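Local coordinates for ethylbenzene dehydrogenase alpha-subunit (Aromatoleum aromaticum, PDB 2IVF), which belongs to the molybdopterin oxidoreductase family and carries a molybdenum atom, an iron/sulfur cluster and the cofactors MGD and MD1, at residues M252-W257 and G301-F306; S442-S447 and R459-A464. All coordinates share one frame; numbering follows the deposited sequence.

Contact 1: residues M252-W257 and G301-F306. With MGD (2-amino-5,6-dimercapto-7-methyl-3,7,8a,9-tetrahydro-8-oxa-1,3,9,10-tetraaza-anthracen-4-one guanosine dinucleotide), chain M.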
# COMPACT_ATOMS: atom_id res chain seq x y z
N MET A 252 -2.20 -17.44 7.54
CA MET A 252 -1.43 -16.31 7.03
C MET A 252 -0.29 -16.13 7.99
O MET A 252 -0.54 -15.82 9.15
CB MET A 252 -2.29 -15.05 7.00
CG MET A 252 -3.43 -15.16 6.01
SD MET A 252 -2.74 -14.96 4.35
CE MET A 252 -3.80 -15.99 3.39
N THR A 253 0.96 -16.31 7.53
CA THR A 253 2.08 -16.31 8.45
C THR A 253 3.24 -15.58 7.81
O THR A 253 3.38 -15.60 6.59
CB THR A 253 2.49 -17.73 8.83
OG1 THR A 253 3.56 -17.63 9.77
CG2 THR A 253 2.89 -18.60 7.63
N CYS A 254 4.04 -14.88 8.61
CA CYS A 254 5.15 -14.11 8.07
C CYS A 254 4.68 -13.27 6.89
O CYS A 254 5.42 -13.10 5.96
CB CYS A 254 6.30 -15.03 7.65
SG CYS A 254 7.12 -15.63 9.09
N SER A 255 3.46 -12.74 6.95
CA SER A 255 2.87 -12.08 5.80
C SER A 255 1.82 -11.08 6.31
O SER A 255 1.45 -11.12 7.48
CB SER A 255 2.28 -13.13 4.85
OG SER A 255 1.10 -13.70 5.40
N ASN A 256 1.37 -10.18 5.44
CA ASN A 256 0.48 -9.09 5.85
C ASN A 256 -0.33 -8.63 4.64
O ASN A 256 -0.16 -7.51 4.14
CB ASN A 256 1.30 -7.96 6.43
CG ASN A 256 0.46 -6.84 6.94
OD1 ASN A 256 -0.70 -7.02 7.27
ND2 ASN A 256 1.03 -5.66 6.98
N TRP A 257 -1.15 -9.54 4.14
CA TRP A 257 -1.97 -9.27 2.96
C TRP A 257 -2.75 -7.96 2.96
O TRP A 257 -3.02 -7.42 1.87
CB TRP A 257 -2.93 -10.40 2.73
CG TRP A 257 -2.38 -11.58 1.97
CD1 TRP A 257 -1.07 -11.94 1.81
CD2 TRP A 257 -3.15 -12.57 1.33
NE1 TRP A 257 -0.98 -13.08 1.06
CE2 TRP A 257 -2.25 -13.50 0.76
CE3 TRP A 257 -4.50 -12.74 1.13
CZ2 TRP A 257 -2.70 -14.61 0.01
CZ3 TRP A 257 -4.93 -13.81 0.41
CH2 TRP A 257 -4.04 -14.72 -0.15
N GLY A 301 10.35 -14.76 15.47
CA GLY A 301 11.30 -15.81 15.14
C GLY A 301 11.08 -17.19 15.75
O GLY A 301 11.89 -18.08 15.52
N SER A 302 10.01 -17.36 16.52
CA SER A 302 9.77 -18.60 17.22
C SER A 302 8.81 -19.57 16.54
O SER A 302 8.42 -20.56 17.19
CB SER A 302 9.23 -18.32 18.62
OG SER A 302 7.94 -17.74 18.58
N ASP A 303 8.40 -19.28 15.30
CA ASP A 303 7.40 -20.09 14.62
C ASP A 303 7.66 -21.59 14.57
O ASP A 303 6.71 -22.39 14.59
CB ASP A 303 7.19 -19.61 13.19
CG ASP A 303 6.67 -18.20 13.11
OD1 ASP A 303 7.26 -17.29 13.75
OD2 ASP A 303 5.71 -17.99 12.34
N ALA A 304 8.92 -22.00 14.48
CA ALA A 304 9.25 -23.44 14.48
C ALA A 304 8.66 -24.12 15.68
O ALA A 304 8.13 -25.22 15.57
CB ALA A 304 10.74 -23.66 14.48
N ALA A 305 8.79 -23.50 16.86
CA ALA A 305 8.30 -24.13 18.07
C ALA A 305 6.77 -24.31 17.97
O ALA A 305 6.21 -25.29 18.46
CB ALA A 305 8.70 -23.30 19.31
N PHE A 306 6.10 -23.33 17.39
CA PHE A 306 4.64 -23.44 17.24
C PHE A 306 4.32 -24.64 16.37
O PHE A 306 3.54 -25.51 16.74
CB PHE A 306 4.04 -22.14 16.71
CG PHE A 306 2.60 -22.29 16.25
CD1 PHE A 306 1.54 -22.31 17.16
CD2 PHE A 306 2.31 -22.43 14.92
CE1 PHE A 306 0.23 -22.49 16.72
CE2 PHE A 306 1.02 -22.62 14.49
CZ PHE A 306 -0.02 -22.64 15.40
PB MGD M . 5.86 -8.88 4.82
O1B MGD M . 5.28 -7.57 4.43
O2B MGD M . 7.31 -8.86 5.16
O3B MGD M . 5.67 -10.06 3.79
O3A MGD M . 4.75 -9.11 1.61
PA MGD M . 4.54 -10.31 2.64
O1A MGD M . 3.17 -10.18 3.13
O2A MGD M . 4.94 -11.56 2.03
O5' MGD M . 5.07 -9.47 6.09
C5' MGD M . 4.90 -8.65 7.25
C4' MGD M . 4.42 -9.49 8.43
O4' MGD M . 5.45 -10.38 8.84
C3' MGD M . 4.33 -8.50 9.56
O3' MGD M . 2.99 -8.02 9.58
C2' MGD M . 4.66 -9.35 10.79
O2' MGD M . 3.50 -9.47 11.63
C1' MGD M . 5.07 -10.70 10.19
N9 MGD M . 6.25 -11.22 10.92
C8 MGD M . 7.43 -10.61 11.14
N7 MGD M . 8.26 -11.42 11.81
C5 MGD M . 7.58 -12.58 12.00
C6 MGD M . 7.83 -13.79 12.63
O6 MGD M . 8.88 -14.08 13.22
N1 MGD M . 6.83 -14.76 12.59
C2 MGD M . 5.57 -14.59 11.99
N2 MGD M . 4.64 -15.60 12.02
N3 MGD M . 5.36 -13.42 11.37
C4 MGD M . 6.31 -12.44 11.39
C10 MGD M . 5.96 -8.91 0.97
C11 MGD M . 5.68 -8.70 -0.50
O11 MGD M . 4.84 -7.63 -0.62
C12 MGD M . 6.94 -8.54 -1.37
S12 MGD M . 8.43 -9.40 -1.02
C13 MGD M . 6.90 -7.71 -2.46
S13 MGD M . 8.31 -7.55 -3.46
C14 MGD M . 5.67 -6.92 -2.78
N15 MGD M . 5.91 -5.55 -2.26
C16 MGD M . 4.84 -4.73 -1.84
C17 MGD M . 4.99 -3.41 -1.50
O17 MGD M . 6.12 -2.86 -1.51
N18 MGD M . 3.85 -2.70 -1.09
C19 MGD M . 2.60 -3.25 -1.05
N19 MGD M . 1.58 -2.48 -0.63
N20 MGD M . 2.50 -4.55 -1.35
C21 MGD M . 3.56 -5.27 -1.77
N22 MGD M . 3.41 -6.61 -2.10
C23 MGD M . 4.49 -7.56 -2.00
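Thr253 and Asp303 run alongside each other, pointing opposite ways, and Thr253 OG1 comes within 3.4 Å of Asp303 OD2 at an angle too poor for a hydrogen bond. Direct contact between 252-257 and 301-306 is therefore slight, about 65 Å² in all, and this is its loose side, although the residues that touch are all buried. The tight side is the guanine of MGD, which fills the gap between them. With its carboxylate swung beside the backbone N (chi1 -63°), Asp303 meets the Watson-Crick edge with both oxygens: N1 donates almost straight to OD1 (2.8 Å, 176°), while N2 gives a short but more bent bond to OD2 (2.6 Å, 145°). Gly301 N completes the reading of the base by donating to O6 at 2.8 Å. From the other segment, Cys254 lays its sulfur over one face of the ring, SG standing 3.4 Å from C2, so the base is held flat-on as well as along its edge. Thr253 OG1 also lies near N2. Farther along, Asn256 N donates to the phosphate oxygen O1A at 2.9 Å, just where helix 257-260 begins. A carboxylate from the first turn of a helix matched to guanine N1 and N2, with the loop after a parallel strand over the base, is the hallmark of a guanine nucleotide site, here in the Rossmann-like part of a molybdopterin oxidoreductase.

Contact 2: residues S442-S447 and R459-A464. With MGD (2-amino-5,6-dimercapto-7-methyl-3,7,8a,9-tetrahydro-8-oxa-1,3,9,10-tetraaza-anthracen-4-one guanosine dinucleotide), chain M.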
# COMPACT_ATOMS: atom_id res chain seq x y z
N SER A 442 -1.79 -22.31 3.43
CA SER A 442 -1.06 -21.27 4.07
C SER A 442 -0.62 -20.21 3.06
O SER A 442 -0.48 -20.47 1.84
CB SER A 442 0.19 -21.86 4.78
OG SER A 442 -0.16 -22.89 5.68
N TYR A 443 -0.38 -19.02 3.57
CA TYR A 443 0.48 -18.09 2.85
C TYR A 443 1.59 -17.69 3.77
O TYR A 443 1.39 -16.93 4.71
CB TYR A 443 -0.25 -16.84 2.36
CG TYR A 443 0.58 -16.05 1.35
CD1 TYR A 443 1.48 -15.05 1.76
CD2 TYR A 443 0.52 -16.36 0.01
CE1 TYR A 443 2.24 -14.37 0.83
CE2 TYR A 443 1.25 -15.66 -0.92
CZ TYR A 443 2.11 -14.68 -0.50
OH TYR A 443 2.93 -14.03 -1.43
N ILE A 444 2.76 -18.24 3.48
CA ILE A 444 3.99 -17.83 4.07
C ILE A 444 4.54 -16.67 3.25
O ILE A 444 4.88 -16.83 2.08
CB ILE A 444 5.06 -18.95 3.99
CG1 ILE A 444 4.50 -20.26 4.54
CG2 ILE A 444 6.30 -18.52 4.79
CD1 ILE A 444 5.47 -21.43 4.39
N GLY A 445 4.66 -15.52 3.90
CA GLY A 445 5.18 -14.34 3.27
C GLY A 445 6.67 -14.27 3.39
O GLY A 445 7.34 -15.13 3.95
N PHE A 446 7.18 -13.17 2.91
CA PHE A 446 8.62 -13.07 2.73
C PHE A 446 9.34 -12.51 3.94
O PHE A 446 10.58 -12.39 3.92
CB PHE A 446 8.93 -12.34 1.43
CG PHE A 446 8.61 -13.14 0.19
CD1 PHE A 446 9.34 -14.29 -0.13
CD2 PHE A 446 7.59 -12.76 -0.65
CE1 PHE A 446 9.06 -15.04 -1.28
CE2 PHE A 446 7.30 -13.52 -1.82
CZ PHE A 446 8.04 -14.65 -2.11
N SER A 447 8.60 -12.29 5.03
CA SER A 447 9.27 -12.13 6.31
C SER A 447 9.92 -13.43 6.76
O SER A 447 10.79 -13.40 7.62
CB SER A 447 8.29 -11.66 7.38
OG SER A 447 8.12 -10.25 7.32
N ARG A 459 10.54 -25.36 7.45
CA ARG A 459 10.57 -26.81 7.54
C ARG A 459 9.55 -27.34 8.55
O ARG A 459 8.91 -28.38 8.36
CB ARG A 459 11.98 -27.26 7.88
CG ARG A 459 12.93 -27.02 6.77
CD ARG A 459 14.36 -27.30 7.23
NE ARG A 459 14.56 -28.71 7.59
CZ ARG A 459 15.52 -29.16 8.38
NH1 ARG A 459 16.40 -28.33 8.90
NH2 ARG A 459 15.61 -30.44 8.61
N SER A 460 9.39 -26.61 9.64
CA SER A 460 8.52 -27.06 10.72
C SER A 460 7.07 -26.96 10.27
O SER A 460 6.28 -27.85 10.53
CB SER A 460 8.78 -26.24 11.98
OG SER A 460 10.10 -26.35 12.39
N LEU A 461 6.73 -25.89 9.57
CA LEU A 461 5.37 -25.77 8.99
C LEU A 461 5.14 -26.88 7.98
O LEU A 461 4.12 -27.55 8.01
CB LEU A 461 5.18 -24.39 8.32
CG LEU A 461 3.83 -24.05 7.65
CD1 LEU A 461 3.62 -22.48 7.59
CD2 LEU A 461 3.73 -24.66 6.24
N PHE A 462 6.09 -27.14 7.09
CA PHE A 462 5.91 -28.25 6.16
C PHE A 462 5.79 -29.62 6.81
O PHE A 462 5.10 -30.49 6.28
CB PHE A 462 6.98 -28.22 5.07
CG PHE A 462 6.87 -27.02 4.21
CD1 PHE A 462 5.66 -26.71 3.66
CD2 PHE A 462 7.95 -26.18 3.96
CE1 PHE A 462 5.48 -25.57 2.84
CE2 PHE A 462 7.76 -25.04 3.15
CZ PHE A 462 6.53 -24.74 2.63
N LEU A 463 6.41 -29.81 7.97
CA LEU A 463 6.28 -31.06 8.70
C LEU A 463 4.86 -31.24 9.17
O LEU A 463 4.30 -32.30 9.04
CB LEU A 463 7.28 -31.11 9.88
CG LEU A 463 7.14 -32.33 10.79
CD1 LEU A 463 7.33 -33.65 9.98
CD2 LEU A 463 8.12 -32.23 11.99
N ALA A 464 4.24 -30.17 9.66
CA ALA A 464 2.82 -30.21 10.05
C ALA A 464 1.90 -30.48 8.86
O ALA A 464 0.89 -31.20 8.98
CB ALA A 464 2.43 -28.89 10.78
PB MGD M . 5.86 -8.88 4.82
O1B MGD M . 5.28 -7.57 4.43
O2B MGD M . 7.31 -8.86 5.16
O3B MGD M . 5.67 -10.06 3.79
O3A MGD M . 4.75 -9.11 1.61
PA MGD M . 4.54 -10.31 2.64
O1A MGD M . 3.17 -10.18 3.13
O2A MGD M . 4.94 -11.56 2.03
O5' MGD M . 5.07 -9.47 6.09
C5' MGD M . 4.90 -8.65 7.25
C4' MGD M . 4.42 -9.49 8.43
O4' MGD M . 5.45 -10.38 8.84
C3' MGD M . 4.33 -8.50 9.56
O3' MGD M . 2.99 -8.02 9.58
C2' MGD M . 4.66 -9.35 10.79
O2' MGD M . 3.50 -9.47 11.63
C1' MGD M . 5.07 -10.70 10.19
N9 MGD M . 6.25 -11.22 10.92
C8 MGD M . 7.43 -10.61 11.14
N7 MGD M . 8.26 -11.42 11.81
C5 MGD M . 7.58 -12.58 12.00
C6 MGD M . 7.83 -13.79 12.63
O6 MGD M . 8.88 -14.08 13.22
N1 MGD M . 6.83 -14.76 12.59
C2 MGD M . 5.57 -14.59 11.99
N2 MGD M . 4.64 -15.60 12.02
N3 MGD M . 5.36 -13.42 11.37
C4 MGD M . 6.31 -12.44 11.39
C10 MGD M . 5.96 -8.91 0.97
C11 MGD M . 5.68 -8.70 -0.50
O11 MGD M . 4.84 -7.63 -0.62
C12 MGD M . 6.94 -8.54 -1.37
S12 MGD M . 8.43 -9.40 -1.02
C13 MGD M . 6.90 -7.71 -2.46
S13 MGD M . 8.31 -7.55 -3.46
C14 MGD M . 5.67 -6.92 -2.78
N15 MGD M . 5.91 -5.55 -2.26
C16 MGD M . 4.84 -4.73 -1.84
C17 MGD M . 4.99 -3.41 -1.50
O17 MGD M . 6.12 -2.86 -1.51
N18 MGD M . 3.85 -2.70 -1.09
C19 MGD M . 2.60 -3.25 -1.05
N19 MGD M . 1.58 -2.48 -0.63
N20 MGD M . 2.50 -4.55 -1.35
C21 MGD M . 3.56 -5.27 -1.77
N22 MGD M . 3.41 -6.61 -2.10
C23 MGD M . 4.49 -7.56 -2.00
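Ile444 sets CG1 beside its own backbone N (chi1 -52°) and then runs on extended to CD1, while Leu461 throws its branch out anti to the backbone N (chi1 -180°), and the two meet tip to tip. Their CD1 methyls touch at 3.8 Å. The same Ile444 CD1 also meets Phe462 CZ, at 3.9 Å, Phe462 CZ coming in at a slant to the isoleucine, so one methyl touches both a leucine and a phenylalanine of the helix. Two residues before Ile444, Ser442 OG only grazes Leu461 CD1. These apolar side chains pack helix 454-467 on strand 440-444, the edge strand of the four-stranded parallel sheet of a Rossmann-like fold, and the helix returns along the strand nearly antiparallel, the short axes 11.5 Å apart at an angle of 170°. Beyond the strand, the loop turns to the diphosphate of MGD. Gly445, with no side chain in the way, lets O2A approach its CA to 3.1 Å, and Phe446 N donates to the same oxygen at 2.9 Å. The Phe446 ring reaches on toward the dithiolene end, CD2 lying 3.5 Å from S12. Ser447 OG stands 2.7 Å from O2B and within bonding distance of O4', with its single proton to serve one or the other, while Arg967 NE bonds to the same hydroxyl.

How the contacts relate
Contact 1 and contact 2 have centres 7 Å apart and are sewn together by neighbouring parallel strands: Thr253 N lies 2.9 Å from Tyr443 O and Thr253 O 3.0 Å from Gly445 N, both probable hydrogen bonds. The rings of Trp257 and Tyr443 pack edge-to-face beside this seam, and Leu461 of contact 2 also touches Thr253. Both contacts hold one MGD molecule: in contact 1, 301-306 reads the base and the loop after strand 249-253 takes one oxygen of the PA phosphate, while in contact 2 the loop after strand 440-444 takes a second oxygen of that phosphate and the PB side. The molybdenum atom is about 13 Å from the side chains of both Cys254 and Ile444.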